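Local coordinates for protein delta-1-pyrroline-5-carboxylate dehydrogenase, mitochondrial (Mus musculus, PDB 4E3X) that catalyses the NAD+-dependent oxidation of L-glutamate gamma-semialdehyde to L-glutamate, the second step of proline degradation, at residues E314-K318 / T474-L478; R338-E342 / D508-G512; H372-G378 / Y428-I433. All coordinates share one frame; numbering follows the deposited sequence. Where two conformers were deposited one is given.

Contact 1 (E314-K318 / T474-L478); sequences ECGGK and TSYGL
Tyr476 packs its ring against the backbone of Gly316-Gly317 and can be followed outward from its own backbone. Tyr476 CB lies 3.6 Å from Lys318 N. CG, turned anti to the carbonyl carbon by chi1 -64°, lays the ring along the backbone of 316-318. Gly317 CA sits over one face, 4.0 Å from the ring centroid and 28° off the normal, a CH-pi contact. Tyr476 CD1 comes within 3.4 Å of Gly316 O, and CE1 is also near that carbonyl. On the other flank Tyr476 CD2 is 3.7 Å from Lys318 CB, the aliphatic start of that side chain. At the tip, Tyr476 OH donates to a water that in turn donates to Cys315 O, so the hydroxyl reaches the loop backbone through one bridge.

A second water accepts from both Lys318 N and Leu478 N and joins the two backbones. Leu478 CD2 adds a contact at 3.6 Å from Gly316 O. The side chains of Thr474 and Lys318 cross at about a right angle, Thr474 CG2 lying 3.9 Å from Lys318 CG. Lys318 then leads away, its NZ donating to the backbone carbonyls of Glu446 and Ile443. Thr474 OG1 accepts from Tyr476 N at 3.0 Å, an ST turn just ahead of strand 476-483.

Gly316 O and Gly477 N share the hydroxyl of Ser526, and Gly317 N donates to Glu447, an NAD+-binding residue. The loop follows directly on Glu314, the proton acceptor, so the arrangement belongs to the aldehyde dehydrogenase active site, where the connection from the five-stranded parallel sheet, through Glu314, enters the sheet containing strands 319-323 and 476-483.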
# COMPACT_ATOMS: atom_id res chain seq x y z
N GLU B 314 4.06 0.24 -12.39
CA GLU B 314 3.33 -0.42 -13.46
C GLU B 314 4.35 -0.80 -14.52
O GLU B 314 5.07 0.08 -15.01
CB GLU B 314 2.29 0.53 -14.05
N CYS B 315 4.41 -2.08 -14.88
CA CYS B 315 5.57 -2.64 -15.59
C CYS B 315 5.30 -3.40 -16.89
O CYS B 315 6.18 -4.13 -17.37
CB CYS B 315 6.36 -3.56 -14.67
SG CYS B 315 6.99 -2.72 -13.23
N GLY B 316 4.11 -3.26 -17.45
CA GLY B 316 3.84 -3.87 -18.74
C GLY B 316 3.17 -5.23 -18.70
O GLY B 316 2.85 -5.76 -17.62
N GLY B 317 2.95 -5.80 -19.88
CA GLY B 317 2.22 -7.05 -19.98
C GLY B 317 2.50 -7.81 -21.26
O GLY B 317 3.17 -7.31 -22.16
N LYS B 318 1.99 -9.03 -21.32
CA LYS B 318 1.95 -9.81 -22.56
C LYS B 318 0.51 -10.27 -22.66
O LYS B 318 0.16 -11.36 -22.23
CB LYS B 318 2.91 -11.00 -22.52
CG LYS B 318 3.00 -11.73 -23.86
CD LYS B 318 3.84 -10.96 -24.88
CE LYS B 318 3.81 -11.65 -26.25
NZ LYS B 318 4.59 -10.89 -27.26
N THR B 474 3.09 -16.83 -19.64
CA THR B 474 3.88 -15.62 -19.46
C THR B 474 4.08 -15.30 -17.99
O THR B 474 3.50 -15.93 -17.11
CB THR B 474 3.24 -14.39 -20.15
OG1 THR B 474 2.26 -13.81 -19.28
CG2 THR B 474 2.63 -14.78 -21.50
N SER B 475 4.90 -14.29 -17.74
CA SER B 475 5.16 -13.85 -16.37
C SER B 475 4.24 -12.70 -15.97
O SER B 475 4.32 -12.21 -14.84
CB SER B 475 6.61 -13.39 -16.24
OG SER B 475 6.81 -12.20 -16.98
N TYR B 476 3.36 -12.30 -16.88
CA TYR B 476 2.57 -11.07 -16.70
C TYR B 476 1.12 -11.28 -16.29
O TYR B 476 0.58 -12.39 -16.40
CB TYR B 476 2.63 -10.26 -18.00
CG TYR B 476 4.01 -9.76 -18.37
CD1 TYR B 476 4.57 -8.66 -17.73
CD2 TYR B 476 4.73 -10.36 -19.40
CE1 TYR B 476 5.81 -8.18 -18.08
CE2 TYR B 476 5.99 -9.88 -19.77
CZ TYR B 476 6.51 -8.79 -19.10
OH TYR B 476 7.75 -8.29 -19.44
N GLY B 477 0.48 -10.22 -15.82
CA GLY B 477 -0.90 -10.32 -15.38
C GLY B 477 -1.71 -9.07 -15.59
O GLY B 477 -2.53 -8.71 -14.74
N LEU B 478 -1.52 -8.41 -16.73
CA LEU B 478 -2.07 -7.07 -16.92
C LEU B 478 -3.47 -7.09 -17.54
O LEU B 478 -4.45 -6.94 -16.82
CB LEU B 478 -1.09 -6.16 -17.67
CG LEU B 478 -1.39 -4.66 -17.60
CD1 LEU B 478 -1.86 -4.24 -16.22
CD2 LEU B 478 -0.17 -3.86 -18.01
O HOH W 1 7.48 -5.53 -19.50
O HOH W 2 -0.20 -9.30 -19.33

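Contact 2 (R338-E342 / D508-G512); sequences RSAFE and DKSTG. With PRO (proline), chain K.
Ser339 reaches from its helix to the loop 508-512, where its OG donates to Ser510 OG at 2.7 Å. The hydroxyl of Ser339 stands opposite its own backbone N (chi1 179°), which directs it out of the helix to Ser510 OG and brings Ser339 OG to 3.4 Å from Thr511 CG2. Each hydroxyl has a further partner: Cys351 N donates to Ser339 OG, and Ser510 OG donates to Ser349 O, giving a relay from a backbone N-H through two buried side chains to a backbone carbonyl.

The Lys509 chain crosses that of Arg338 obliquely. It runs straight to CE, past Arg338 CB, which is 3.8 Å from Lys509 CD. A bend at chi4 of 57° turns NZ back onto its own loop, where Lys509 NZ donates to Thr511 OG1 at 2.9 Å and more weakly to Thr511 O. The side chain of Glu342 crosses this chain at about a right angle, with Glu342 OE1 4.4 Å from Lys509 NZ, so any attraction is probably electrostatic and longer than a salt bridge. One water bridges Glu342 OE1 (2.6 Å), to which it donates, and Thr511 OG1.

The outer ends of Arg338 and Glu342 turn to the second subunit: the guanidinium donates to backbone carbonyls of its Trp557 and Arg558, and Glu342 OE2 is hydrogen-bonded to its Tyr559 OH. Gly512 N donates almost straight, at 175°, to OXT of a bound proline, whose pocket Thr511 and Gly512 line together with Ser349 and the substrate-binding Ser513.

The contact thus sets the C-terminal turn of helix 329-341 against the loop between strands 503-506 and 523-524, with His321 of strand 319-323 touching both Ser339 and Lys509.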
# COMPACT_ATOMS: atom_id res chain seq x y z
N ARG B 338 -7.76 -3.60 -33.38
CA ARG B 338 -7.57 -2.37 -32.60
C ARG B 338 -6.59 -2.59 -31.45
O ARG B 338 -5.65 -1.81 -31.27
CB ARG B 338 -8.90 -1.86 -32.06
CG ARG B 338 -9.73 -1.09 -33.08
CD ARG B 338 -10.88 -0.39 -32.38
NE ARG B 338 -11.58 0.52 -33.27
CZ ARG B 338 -12.65 1.22 -32.91
NH1 ARG B 338 -13.13 1.10 -31.68
NH2 ARG B 338 -13.24 2.03 -33.78
N SER B 339 -6.80 -3.64 -30.67
CA SER B 339 -5.96 -3.85 -29.50
C SER B 339 -4.51 -4.10 -29.88
O SER B 339 -3.59 -3.61 -29.22
CB SER B 339 -6.50 -4.99 -28.65
OG SER B 339 -5.64 -5.19 -27.54
N ALA B 340 -4.29 -4.87 -30.95
CA ALA B 340 -2.93 -5.21 -31.33
C ALA B 340 -2.17 -4.07 -32.01
O ALA B 340 -0.95 -3.96 -31.86
CB ALA B 340 -2.92 -6.43 -32.23
N PHE B 341 -2.88 -3.25 -32.77
CA PHE B 341 -2.20 -2.33 -33.69
C PHE B 341 -2.40 -0.83 -33.45
O PHE B 341 -1.63 -0.04 -33.97
CB PHE B 341 -2.58 -2.67 -35.14
CG PHE B 341 -2.23 -4.07 -35.55
CD1 PHE B 341 -1.02 -4.64 -35.18
CD2 PHE B 341 -3.11 -4.82 -36.32
CE1 PHE B 341 -0.70 -5.93 -35.56
CE2 PHE B 341 -2.79 -6.12 -36.70
CZ PHE B 341 -1.58 -6.67 -36.32
N GLU B 342 -3.41 -0.43 -32.67
CA GLU B 342 -3.55 0.99 -32.36
C GLU B 342 -2.30 1.48 -31.65
O GLU B 342 -1.72 0.77 -30.83
CB GLU B 342 -4.81 1.26 -31.53
CG GLU B 342 -6.08 1.20 -32.35
CD GLU B 342 -7.34 1.46 -31.54
OE1 GLU B 342 -7.42 0.98 -30.39
OE2 GLU B 342 -8.23 2.15 -32.06
N ASP B 508 -14.95 -7.61 -25.27
CA ASP B 508 -14.40 -6.31 -25.64
C ASP B 508 -12.88 -6.44 -25.75
O ASP B 508 -12.30 -7.43 -25.30
CB ASP B 508 -14.79 -5.22 -24.63
CG ASP B 508 -14.95 -3.86 -25.28
OD1 ASP B 508 -14.27 -3.60 -26.31
OD2 ASP B 508 -15.75 -3.04 -24.77
N LYS B 509 -12.25 -5.43 -26.35
CA LYS B 509 -10.80 -5.46 -26.54
C LYS B 509 -10.04 -5.17 -25.24
O LYS B 509 -10.58 -4.59 -24.29
CB LYS B 509 -10.36 -4.49 -27.63
CG LYS B 509 -10.67 -3.02 -27.35
CD LYS B 509 -10.10 -2.15 -28.48
CE LYS B 509 -10.39 -0.67 -28.27
NZ LYS B 509 -9.86 -0.17 -26.97
N SER B 510 -8.76 -5.56 -25.22
CA SER B 510 -7.97 -5.52 -23.99
C SER B 510 -7.38 -4.15 -23.68
O SER B 510 -6.78 -3.99 -22.62
CB SER B 510 -6.86 -6.57 -24.03
OG SER B 510 -5.90 -6.24 -25.02
N THR B 511 -7.54 -3.19 -24.59
CA THR B 511 -7.03 -1.84 -24.39
C THR B 511 -8.16 -0.87 -24.08
O THR B 511 -9.33 -1.21 -24.22
CB THR B 511 -6.32 -1.31 -25.64
OG1 THR B 511 -7.24 -1.33 -26.74
CG2 THR B 511 -5.11 -2.16 -25.98
N GLY B 512 -7.80 0.35 -23.68
CA GLY B 512 -8.77 1.43 -23.58
C GLY B 512 -9.51 1.54 -22.27
O GLY B 512 -10.69 1.91 -22.26
N PRO K . -4.64 2.56 -19.67
CA PRO K . -4.28 2.23 -21.05
C PRO K . -5.17 1.15 -21.65
O PRO K . -5.96 0.50 -20.96
CB PRO K . -2.85 1.72 -20.90
CG PRO K . -2.30 2.54 -19.79
CD PRO K . -3.45 2.76 -18.82
OXT PRO K . -5.12 0.91 -22.86
O HOH W 3 -5.81 0.03 -28.54

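Contact 3 (H372-G378 / Y428-I433); sequences HSRIKVG and YVEPCI
The imidazole of His372 presents its edge to Pro431 O, and the phenol of Tyr428 has Gly378 O at its edge. NE2 of His372 donates to Pro431 O at 2.8 Å and 173°, with the oxygen in the ring plane. Relative to the carbonyl plane, however, the donor stands 51° above, not on a lone pair. The first torsion of His372, 178°, swings the ring from the end of its helix toward the strand. There His372 NE2 also lies 3.6 Å from Pro431 CG, and His372 CD2 lies 4.2 Å from Ile433 CD1.

The pyrrolidine of Pro431 is packed from several sides: Ile375 CG2 comes to 4.0 Å from its CG, and Val377 CG2 to 3.8 Å from its CD. The other branch of Val377, CG1, lies alongside Tyr428, 3.6 Å from Tyr428 CD1. Glu430 bends at chi2 so that OE2 reaches the CG2 of Val377.

Chemically, one straight polar bond is set into a largely apolar seam, with the Glu430 carboxylate at its border. Because the donor is NE2-H, that nitrogen must be protonated here; Pro431 O is thereby satisfied at the break in strand 428-436.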
# COMPACT_ATOMS: atom_id res chain seq x y z
N HIS B 372 -6.37 -6.54 -42.69
CA HIS B 372 -4.97 -6.13 -42.63
C HIS B 372 -4.56 -5.29 -43.84
O HIS B 372 -3.84 -4.30 -43.71
CB HIS B 372 -4.05 -7.35 -42.49
CG HIS B 372 -2.59 -7.01 -42.47
ND1 HIS B 372 -1.86 -6.82 -43.62
CD2 HIS B 372 -1.73 -6.83 -41.44
CE1 HIS B 372 -0.61 -6.54 -43.30
NE2 HIS B 372 -0.50 -6.54 -41.98
N SER B 373 -5.03 -5.69 -45.02
CA SER B 373 -4.65 -5.03 -46.26
C SER B 373 -5.22 -3.61 -46.34
O SER B 373 -4.82 -2.83 -47.20
CB SER B 373 -5.12 -5.85 -47.47
OG SER B 373 -6.53 -5.85 -47.58
N ARG B 374 -6.15 -3.29 -45.44
CA ARG B 374 -6.79 -1.98 -45.45
C ARG B 374 -6.22 -1.03 -44.39
O ARG B 374 -6.60 0.14 -44.33
CB ARG B 374 -8.30 -2.13 -45.23
N ILE B 375 -5.31 -1.53 -43.56
CA ILE B 375 -4.71 -0.71 -42.51
C ILE B 375 -3.69 0.25 -43.10
O ILE B 375 -2.73 -0.16 -43.74
CB ILE B 375 -4.02 -1.57 -41.44
CG1 ILE B 375 -5.05 -2.44 -40.72
CG2 ILE B 375 -3.25 -0.69 -40.46
CD1 ILE B 375 -4.44 -3.45 -39.76
N LYS B 376 -3.93 1.54 -42.89
CA LYS B 376 -3.05 2.57 -43.41
C LYS B 376 -2.05 3.03 -42.36
O LYS B 376 -2.44 3.47 -41.27
CB LYS B 376 -3.86 3.77 -43.90
N VAL B 377 -0.77 2.92 -42.69
CA VAL B 377 0.31 3.40 -41.83
C VAL B 377 0.93 4.64 -42.50
O VAL B 377 1.28 4.60 -43.68
CB VAL B 377 1.38 2.31 -41.62
CG1 VAL B 377 2.54 2.85 -40.79
CG2 VAL B 377 0.76 1.08 -40.96
N GLY B 378 1.02 5.73 -41.75
CA GLY B 378 1.52 6.97 -42.33
C GLY B 378 1.62 8.11 -41.34
O GLY B 378 1.60 7.90 -40.13
N TYR B 428 9.03 3.46 -39.22
CA TYR B 428 7.82 2.82 -39.72
C TYR B 428 7.87 1.30 -39.75
O TYR B 428 8.72 0.70 -40.41
CB TYR B 428 7.48 3.35 -41.11
CG TYR B 428 6.79 4.70 -41.13
CD1 TYR B 428 5.48 4.84 -40.66
CD2 TYR B 428 7.41 5.81 -41.66
CE1 TYR B 428 4.84 6.06 -40.70
CE2 TYR B 428 6.77 7.04 -41.71
CZ TYR B 428 5.48 7.15 -41.24
OH TYR B 428 4.84 8.36 -41.30
N VAL B 429 6.92 0.69 -39.05
CA VAL B 429 6.76 -0.77 -39.04
C VAL B 429 5.34 -1.11 -39.46
O VAL B 429 4.38 -0.59 -38.89
CB VAL B 429 7.00 -1.33 -37.62
CG1 VAL B 429 6.88 -2.86 -37.62
CG2 VAL B 429 8.36 -0.89 -37.10
N GLU B 430 5.20 -1.97 -40.47
CA GLU B 430 3.87 -2.44 -40.87
C GLU B 430 3.27 -3.32 -39.78
O GLU B 430 4.00 -3.96 -39.02
CB GLU B 430 3.95 -3.22 -42.18
CG GLU B 430 4.42 -2.40 -43.37
CD GLU B 430 3.54 -1.19 -43.63
OE1 GLU B 430 4.10 -0.10 -43.89
OE2 GLU B 430 2.30 -1.32 -43.58
N PRO B 431 1.93 -3.36 -39.69
CA PRO B 431 1.33 -4.31 -38.75
C PRO B 431 1.68 -5.73 -39.18
O PRO B 431 1.68 -6.03 -40.38
CB PRO B 431 -0.17 -4.04 -38.89
CG PRO B 431 -0.33 -3.44 -40.24
CD PRO B 431 0.91 -2.64 -40.48
N CYS B 432 1.99 -6.59 -38.22
CA CYS B 432 2.43 -7.94 -38.53
C CYS B 432 1.60 -8.96 -37.77
O CYS B 432 1.42 -8.85 -36.57
CB CYS B 432 3.92 -8.10 -38.19
SG CYS B 432 4.63 -9.68 -38.68
N ILE B 433 1.11 -9.96 -38.50
CA ILE B 433 0.39 -11.08 -37.90
C ILE B 433 1.19 -12.34 -38.14
O ILE B 433 1.54 -12.66 -39.28
CB ILE B 433 -1.02 -11.24 -38.51
CG1 ILE B 433 -1.81 -9.94 -38.38
CG2 ILE B 433 -1.75 -12.39 -37.83
CD1 ILE B 433 -3.15 -9.95 -39.09

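All three contacts lie within the aldehyde dehydrogenase fold, on or beside its large mixed sheet. Their segments come in the order 314-318, 338-342, 372-378, 428-433, 474-478, 508-512, so contacts 1 and 2 interleave around contact 3. The centres of contacts 1 and 2 are about 15 Å apart, as are those of contacts 2 and 3; the centres of contacts 1 and 3 stand about 25 Å apart. Contact 2 touches contact 3 through the ring of Phe341, which packs on Ile375, Pro431 and Ile433. The series therefore runs from the active site at Glu314, through the proline-binding loop, to the outer part of the sheet; contacts 2 and 3 both also meet the second subunit of the homodimer.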